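Local coordinates for diguanylate cyclase (Pseudomonas aeruginosa, PDB 5M3C), which is a two-domain protein of the GGDEF and EAL families, modelled here with GTP and calcium bound, at residues 150-155 and 166-171; 154-157 and 161-164. All coordinates share one frame; numbering follows the deposited sequence.

In the fold
Both contacts start from the C-terminal end of helix 139-155 in the GGDEF domain, share Lys154 and Ser155, and have centres about 7 Å apart. Contact 1 is partly buried: it sets the helix against the start of helix 168-187, and its chemistry is mainly aliphatic, with leucine methyls against an arginine. Contact 2 lies at the surface, where the chain leaves the helix and returns in strand 161-163, and it rests on one salt bridge. The strand leads on to the second helix, and Arg152 of contact 1 also packs on Glu162 of contact 2. Lys154 points another way, to GTP.

Contact 1 (150-155 and 166-171); sequences MYRAKS and RELTYL. With GTP (guanosine-5'-triphosphate), chain I.
Lys154 NZ is gripped by several groups at once: a weak hydrogen bond of 3.3 Å runs from this NZ to GTP O2G, Asp43 supplies a salt bridge, and the backbone O atoms of Asp41 and Leu42 accept further hydrogen bonds. The lysine stands near the end of helix 139-155 of the GGDEF domain, and its long chain carries a positive charge to a place where a phosphate and an acidic strand end meet. Asp41 and Leu42 also bind a calcium ion there, so the lysine, with the calcium ion, probably offsets part of the negative charge gathered there.

Arg152, on the same helix, instead meets the beginning of helix 168-187 through Leu168 and Leu171. Its CG is anti to the backbone N (chi1 179°), and a bend at chi2 (62°) lays the methylene chain across Leu168 at about a right angle. The two leucine methyls divide the work. CD1 of Leu168 lies 3.8 Å from CB of Arg152, while CD2 of Leu168 approaches CD of Arg152 to 3.6 Å. Leucine suits this buried spot because its fork covers the arginine's carbon stem, while the guanidinium end reaches a more exposed part of the interface. There CD1 of Leu171 sits over one guanidinium face, 4.2 Å from NH2 of Arg152. Glu167 adds a long-range attraction alone: its OE2 is 4.5 Å from NH1 of Arg152, well out of the guanidinium plane, and no N-H points at it. The two segments thus join without a hydrogen bond between them. One turn later, Ser155 OG donates to Arg152 O at 3.0 Å, meeting a lone pair in the carbonyl plane at a C=O...OG angle of 121°.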
loop_
_atom_site.group_PDB
_atom_site.type_symbol
_atom_site.label_atom_id
_atom_site.label_comp_id
_atom_site.label_asym_id
_atom_site.label_seq_id
_atom_site.Cartn_x
_atom_site.Cartn_y
_atom_site.Cartn_z
ATOM N N MET B 150 -20.225 4.064 -22.065
ATOM C CA MET B 150 -19.007 4.845 -21.903
ATOM C C MET B 150 -18.960 5.448 -20.505
ATOM O O MET B 150 -17.917 5.431 -19.859
ATOM C CB MET B 150 -18.914 5.948 -22.959
ATOM C CG MET B 150 -17.734 6.885 -22.757
ATOM S SD MET B 150 -17.967 8.029 -21.383
ATOM C CE MET B 150 -19.245 9.087 -22.056
ATOM N N TYR B 151 -20.088 5.974 -20.038
ATOM C CA TYR B 151 -20.165 6.527 -18.686
ATOM C C TYR B 151 -19.964 5.430 -17.639
ATOM O O TYR B 151 -19.349 5.653 -16.591
ATOM C CB TYR B 151 -21.501 7.249 -18.463
ATOM C CG TYR B 151 -21.542 8.640 -19.059
ATOM C CD1 TYR B 151 -20.636 9.611 -18.656
ATOM C CD2 TYR B 151 -22.488 8.984 -20.018
ATOM C CE1 TYR B 151 -20.664 10.882 -19.196
ATOM C CE2 TYR B 151 -22.522 10.254 -20.563
ATOM C CZ TYR B 151 -21.608 11.197 -20.147
ATOM O OH TYR B 151 -21.633 12.466 -20.677
ATOM N N ARG B 152 -20.477 4.241 -17.932
ATOM C CA ARG B 152 -20.246 3.088 -17.070
ATOM C C ARG B 152 -18.754 2.778 -16.988
ATOM O O ARG B 152 -18.198 2.659 -15.901
ATOM C CB ARG B 152 -21.006 1.871 -17.597
ATOM C CG ARG B 152 -20.807 0.604 -16.783
ATOM C CD ARG B 152 -21.304 0.765 -15.356
ATOM N NE ARG B 152 -21.649 -0.523 -14.757
ATOM C CZ ARG B 152 -22.022 -0.689 -13.493
ATOM N NH1 ARG B 152 -22.317 -1.902 -13.041
ATOM N NH2 ARG B 152 -22.099 0.354 -12.677
ATOM N N ALA B 153 -18.107 2.648 -18.141
ATOM C CA ALA B 153 -16.666 2.441 -18.180
ATOM C C ALA B 153 -15.974 3.568 -17.432
ATOM O O ALA B 153 -14.931 3.372 -16.808
ATOM C CB ALA B 153 -16.176 2.389 -19.619
ATOM N N LYS B 154 -16.568 4.752 -17.505
ATOM C CA LYS B 154 -16.040 5.931 -16.832
ATOM C C LYS B 154 -16.134 5.774 -15.316
ATOM O O LYS B 154 -15.243 6.213 -14.596
ATOM C CB LYS B 154 -16.805 7.184 -17.278
ATOM C CG LYS B 154 -15.936 8.401 -17.551
ATOM C CD LYS B 154 -14.995 8.172 -18.725
ATOM C CE LYS B 154 -14.584 9.485 -19.368
ATOM N NZ LYS B 154 -13.403 9.339 -20.263
ATOM N N SER B 155 -17.207 5.145 -14.837
ATOM C CA SER B 155 -17.420 4.995 -13.392
ATOM C C SER B 155 -16.722 3.769 -12.794
ATOM O O SER B 155 -16.189 3.838 -11.687
ATOM C CB SER B 155 -18.917 4.941 -13.069
ATOM O OG SER B 155 -19.474 3.677 -13.390
ATOM N N ARG B 166 -29.302 -3.046 -19.853
ATOM C CA ARG B 166 -30.595 -2.388 -19.671
ATOM C C ARG B 166 -30.562 -1.238 -18.660
ATOM O O ARG B 166 -31.184 -0.200 -18.875
ATOM C CB ARG B 166 -31.645 -3.423 -19.243
ATOM C CG ARG B 166 -33.027 -2.847 -18.974
ATOM C CD ARG B 166 -34.009 -3.933 -18.559
ATOM N N GLU B 167 -29.826 -1.425 -17.568
ATOM C CA GLU B 167 -29.861 -0.499 -16.434
ATOM C C GLU B 167 -28.900 0.690 -16.541
ATOM O O GLU B 167 -28.947 1.599 -15.710
ATOM C CB GLU B 167 -29.553 -1.265 -15.142
ATOM C CG GLU B 167 -28.148 -1.854 -15.089
ATOM C CD GLU B 167 -27.872 -2.626 -13.808
ATOM O OE1 GLU B 167 -28.843 -3.048 -13.135
ATOM O OE2 GLU B 167 -26.678 -2.817 -13.476
ATOM N N LEU B 168 -28.038 0.693 -17.554
ATOM C CA LEU B 168 -26.924 1.647 -17.600
ATOM C C LEU B 168 -27.325 3.112 -17.791
ATOM O O LEU B 168 -26.682 4.002 -17.236
ATOM C CB LEU B 168 -25.918 1.250 -18.685
ATOM C CG LEU B 168 -24.977 0.094 -18.342
ATOM C CD1 LEU B 168 -23.810 0.058 -19.318
ATOM C CD2 LEU B 168 -24.464 0.201 -16.915
ATOM N N THR B 169 -28.366 3.366 -18.578
ATOM C CA THR B 169 -28.780 4.739 -18.870
ATOM C C THR B 169 -29.165 5.496 -17.602
ATOM O O THR B 169 -28.664 6.593 -17.349
ATOM C CB THR B 169 -29.962 4.783 -19.858
ATOM O OG1 THR B 169 -30.978 3.866 -19.438
ATOM C CG2 THR B 169 -29.503 4.419 -21.259
ATOM N N TYR B 170 -30.054 4.907 -16.808
ATOM C CA TYR B 170 -30.512 5.525 -15.562
ATOM C C TYR B 170 -29.350 5.854 -14.622
ATOM O O TYR B 170 -29.274 6.955 -14.068
ATOM C CB TYR B 170 -31.508 4.606 -14.852
ATOM C CG TYR B 170 -31.813 5.015 -13.428
ATOM C CD1 TYR B 170 -32.812 5.941 -13.145
ATOM C CD2 TYR B 170 -31.099 4.476 -12.365
ATOM C CE1 TYR B 170 -33.092 6.317 -11.842
ATOM C CE2 TYR B 170 -31.369 4.845 -11.059
ATOM C CZ TYR B 170 -32.367 5.764 -10.800
ATOM O OH TYR B 170 -32.634 6.130 -9.498
ATOM N N LEU B 171 -28.453 4.890 -14.444
ATOM C CA LEU B 171 -27.288 5.068 -13.582
ATOM C C LEU B 171 -26.471 6.280 -14.010
ATOM O O LEU B 171 -25.983 7.040 -13.173
ATOM C CB LEU B 171 -26.397 3.824 -13.615
ATOM C CG LEU B 171 -27.026 2.504 -13.168
ATOM C CD1 LEU B 171 -26.070 1.354 -13.449
ATOM C CD2 LEU B 171 -27.403 2.547 -11.695
HETATM P PG GTP I . -13.336 12.509 -17.887
HETATM O O1G GTP I . -14.270 12.591 -16.703
HETATM O O2G GTP I . -12.411 11.317 -17.878
HETATM O O3G GTP I . -14.004 12.745 -19.221
HETATM O O3B GTP I . -12.305 13.733 -17.706
HETATM P PB GTP I . -12.257 14.962 -18.746
HETATM O O1B GTP I . -11.427 16.068 -18.139
HETATM O O2B GTP I . -11.894 14.429 -20.112
HETATM O O3A GTP I . -13.803 15.423 -18.725
HETATM P PA GTP I . -14.516 16.141 -19.978
HETATM O O1A GTP I . -15.608 17.039 -19.449
HETATM O O2A GTP I . -14.838 15.100 -21.026
HETATM O "O5'" GTP I . -13.348 17.075 -20.546
HETATM C "C5'" GTP I . -13.271 17.298 -21.943
HETATM C "C4'" GTP I . -12.047 18.151 -22.201
HETATM O "O4'" GTP I . -11.721 18.111 -23.591
HETATM C "C3'" GTP I . -12.298 19.606 -21.821
HETATM O "O3'" GTP I . -11.331 20.055 -20.867
HETATM C "C2'" GTP I . -12.173 20.373 -23.120
HETATM O "O2'" GTP I . -11.503 21.624 -22.948
HETATM C "C1'" GTP I . -11.373 19.431 -24.000
HETATM N N9 GTP I . -11.681 19.669 -25.422
HETATM C C8 GTP I . -12.866 19.486 -26.029
HETATM N N7 GTP I . -12.772 19.815 -27.345
HETATM C C5 GTP I . -11.508 20.214 -27.579
HETATM C C6 GTP I . -10.732 20.693 -28.740
HETATM O O6 GTP I . -11.272 20.802 -29.860
HETATM N N1 GTP I . -9.439 21.002 -28.559
HETATM C C2 GTP I . -8.838 20.888 -27.359
HETATM N N2 GTP I . -7.528 21.218 -27.246
HETATM N N3 GTP I . -9.490 20.457 -26.253
HETATM C C4 GTP I . -10.795 20.114 -26.305
#

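Contact 2 (154-157 and 161-164); sequences KSRG and IEYY. With GTP (guanosine-5'-triphosphate), chain I.
Helix 139-155 gives way to a turn at Arg156 and Gly157, and strand 161-163 runs past its end with the CA atoms of Arg156 and Glu162 8.8 Å apart. Gly157 is the first residue to leave helical geometry, with a positive phi. Its backbone angles would jam a CB against the carbonyl O of Arg156, which explains a glycine here.

One salt bridge carries the contact. Arg156 NE donates to Glu162 OE2 at 3.1 Å with an N-H...O angle of 154°, reasonably straight. The oxygen lies near the guanidinium plane, at its edge, but the donor comes from above the carboxylate, 60° out of that plane. The guanidinium and carboxylate planes are inclined 58° to each other, so they do not meet flat edge to edge, and the NE-H alone makes the bond: NH2 of Arg156 stays 4.2 Å from OE2 of Glu162. The arginine chain is extended at chi2 and then bends at chi3, which brings NE to the acid, and CD of Arg156 rests 3.8 Å from OE1 of Glu162.

The same OE2 also forms a salt bridge with Arg160 NH2, so one oxygen is shared by two arginines whose NH2 groups lie close, and its negative charge probably eases their mutual repulsion. A glutamate suits the position for a second reason, since its CG packs on Arg152 and Ala153 of the helix while its charged end extends to the surface. Its backbone is hydrogen-bonded to Val127 and Ile129 of strand 119-132, and the neighbouring Ile161 packs against helix 96-108. Strand 119-132, helix 139-155 and the parallel strand 161-163 together make a beta-alpha-beta crossover in the GGDEF domain, here with an arginine-glutamate bridge across the turn between its helix and second strand.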
loop_
_atom_site.group_PDB
_atom_site.type_symbol
_atom_site.label_atom_id
_atom_site.label_comp_id
_atom_site.label_asym_id
_atom_site.label_seq_id
_atom_site.Cartn_x
_atom_site.Cartn_y
_atom_site.Cartn_z
ATOM N N LYS B 154 -16.568 4.752 -17.505
ATOM C CA LYS B 154 -16.040 5.931 -16.832
ATOM C C LYS B 154 -16.134 5.774 -15.316
ATOM O O LYS B 154 -15.243 6.213 -14.596
ATOM C CB LYS B 154 -16.805 7.184 -17.278
ATOM C CG LYS B 154 -15.936 8.401 -17.551
ATOM C CD LYS B 154 -14.995 8.172 -18.725
ATOM C CE LYS B 154 -14.584 9.485 -19.368
ATOM N NZ LYS B 154 -13.403 9.339 -20.263
ATOM N N SER B 155 -17.207 5.145 -14.837
ATOM C CA SER B 155 -17.420 4.995 -13.392
ATOM C C SER B 155 -16.722 3.769 -12.794
ATOM O O SER B 155 -16.189 3.838 -11.687
ATOM C CB SER B 155 -18.917 4.941 -13.069
ATOM O OG SER B 155 -19.474 3.677 -13.390
ATOM N N ARG B 156 -16.732 2.652 -13.519
ATOM C CA ARG B 156 -16.110 1.410 -13.045
ATOM C C ARG B 156 -14.585 1.480 -13.089
ATOM O O ARG B 156 -13.899 0.493 -12.824
ATOM C CB ARG B 156 -16.582 0.218 -13.881
ATOM C CG ARG B 156 -17.958 -0.306 -13.503
ATOM C CD ARG B 156 -18.356 -1.497 -14.363
ATOM N NE ARG B 156 -17.282 -2.483 -14.477
ATOM C CZ ARG B 156 -16.978 -3.377 -13.540
ATOM N NH1 ARG B 156 -17.659 -3.418 -12.401
ATOM N NH2 ARG B 156 -15.985 -4.232 -13.740
ATOM N N GLY B 157 -14.063 2.652 -13.433
ATOM C CA GLY B 157 -12.628 2.858 -13.542
ATOM C C GLY B 157 -12.353 3.729 -14.746
ATOM O O GLY B 157 -13.120 4.642 -15.050
ATOM N N ILE B 161 -13.113 -0.946 -21.072
ATOM C CA ILE B 161 -14.202 -1.116 -22.025
ATOM C C ILE B 161 -15.435 -1.653 -21.306
ATOM O O ILE B 161 -15.315 -2.467 -20.394
ATOM C CB ILE B 161 -13.795 -2.087 -23.151
ATOM C CG1 ILE B 161 -12.684 -1.462 -23.996
ATOM C CG2 ILE B 161 -14.985 -2.435 -24.029
ATOM C CD1 ILE B 161 -12.071 -2.399 -25.015
ATOM N N GLU B 162 -16.616 -1.190 -21.706
ATOM C CA GLU B 162 -17.854 -1.699 -21.120
ATOM C C GLU B 162 -18.951 -1.901 -22.155
ATOM O O GLU B 162 -19.097 -1.115 -23.092
ATOM C CB GLU B 162 -18.352 -0.760 -20.022
ATOM C CG GLU B 162 -17.487 -0.751 -18.771
ATOM C CD GLU B 162 -17.529 -2.065 -18.012
ATOM O OE1 GLU B 162 -18.616 -2.677 -17.927
ATOM O OE2 GLU B 162 -16.474 -2.480 -17.490
ATOM N N TYR B 163 -19.721 -2.968 -21.973
ATOM C CA TYR B 163 -20.871 -3.242 -22.826
ATOM C C TYR B 163 -22.131 -2.630 -22.237
ATOM O O TYR B 163 -22.211 -2.377 -21.034
ATOM C CB TYR B 163 -21.065 -4.748 -23.012
ATOM C CG TYR B 163 -20.152 -5.340 -24.054
ATOM C CD1 TYR B 163 -18.894 -5.812 -23.713
ATOM C CD2 TYR B 163 -20.543 -5.413 -25.385
ATOM C CE1 TYR B 163 -18.050 -6.349 -24.665
ATOM C CE2 TYR B 163 -19.705 -5.949 -26.346
ATOM C CZ TYR B 163 -18.460 -6.415 -25.979
ATOM O OH TYR B 163 -17.614 -6.952 -26.923
ATOM N N TYR B 164 -23.116 -2.394 -23.094
ATOM C CA TYR B 164 -24.375 -1.821 -22.661
ATOM C C TYR B 164 -25.167 -2.840 -21.854
ATOM O O TYR B 164 -25.047 -4.043 -22.074
ATOM C CB TYR B 164 -25.197 -1.357 -23.866
ATOM C CG TYR B 164 -26.571 -0.852 -23.490
ATOM C CD1 TYR B 164 -26.725 0.335 -22.785
ATOM C CD2 TYR B 164 -27.713 -1.563 -23.834
ATOM C CE1 TYR B 164 -27.977 0.801 -22.434
ATOM C CE2 TYR B 164 -28.971 -1.104 -23.487
ATOM C CZ TYR B 164 -29.097 0.078 -22.786
ATOM O OH TYR B 164 -30.344 0.543 -22.435
HETATM P PG GTP I . -13.336 12.509 -17.887
HETATM O O1G GTP I . -14.270 12.591 -16.703
HETATM O O2G GTP I . -12.411 11.317 -17.878
HETATM O O3G GTP I . -14.004 12.745 -19.221
HETATM O O3B GTP I . -12.305 13.733 -17.706
HETATM P PB GTP I . -12.257 14.962 -18.746
HETATM O O1B GTP I . -11.427 16.068 -18.139
HETATM O O2B GTP I . -11.894 14.429 -20.112
HETATM O O3A GTP I . -13.803 15.423 -18.725
HETATM P PA GTP I . -14.516 16.141 -19.978
HETATM O O1A GTP I . -15.608 17.039 -19.449
HETATM O O2A GTP I . -14.838 15.100 -21.026
HETATM O "O5'" GTP I . -13.348 17.075 -20.546
HETATM C "C5'" GTP I . -13.271 17.298 -21.943
HETATM C "C4'" GTP I . -12.047 18.151 -22.201
HETATM O "O4'" GTP I . -11.721 18.111 -23.591
HETATM C "C3'" GTP I . -12.298 19.606 -21.821
HETATM O "O3'" GTP I . -11.331 20.055 -20.867
HETATM C "C2'" GTP I . -12.173 20.373 -23.120
HETATM O "O2'" GTP I . -11.503 21.624 -22.948
HETATM C "C1'" GTP I . -11.373 19.431 -24.000
HETATM N N9 GTP I . -11.681 19.669 -25.422
HETATM C C8 GTP I . -12.866 19.486 -26.029
HETATM N N7 GTP I . -12.772 19.815 -27.345
HETATM C C5 GTP I . -11.508 20.214 -27.579
HETATM C C6 GTP I . -10.732 20.693 -28.740
HETATM O O6 GTP I . -11.272 20.802 -29.860
HETATM N N1 GTP I . -9.439 21.002 -28.559
HETATM C C2 GTP I . -8.838 20.888 -27.359
HETATM N N2 GTP I . -7.528 21.218 -27.246
HETATM N N3 GTP I . -9.490 20.457 -26.253
HETATM C C4 GTP I . -10.795 20.114 -26.305
#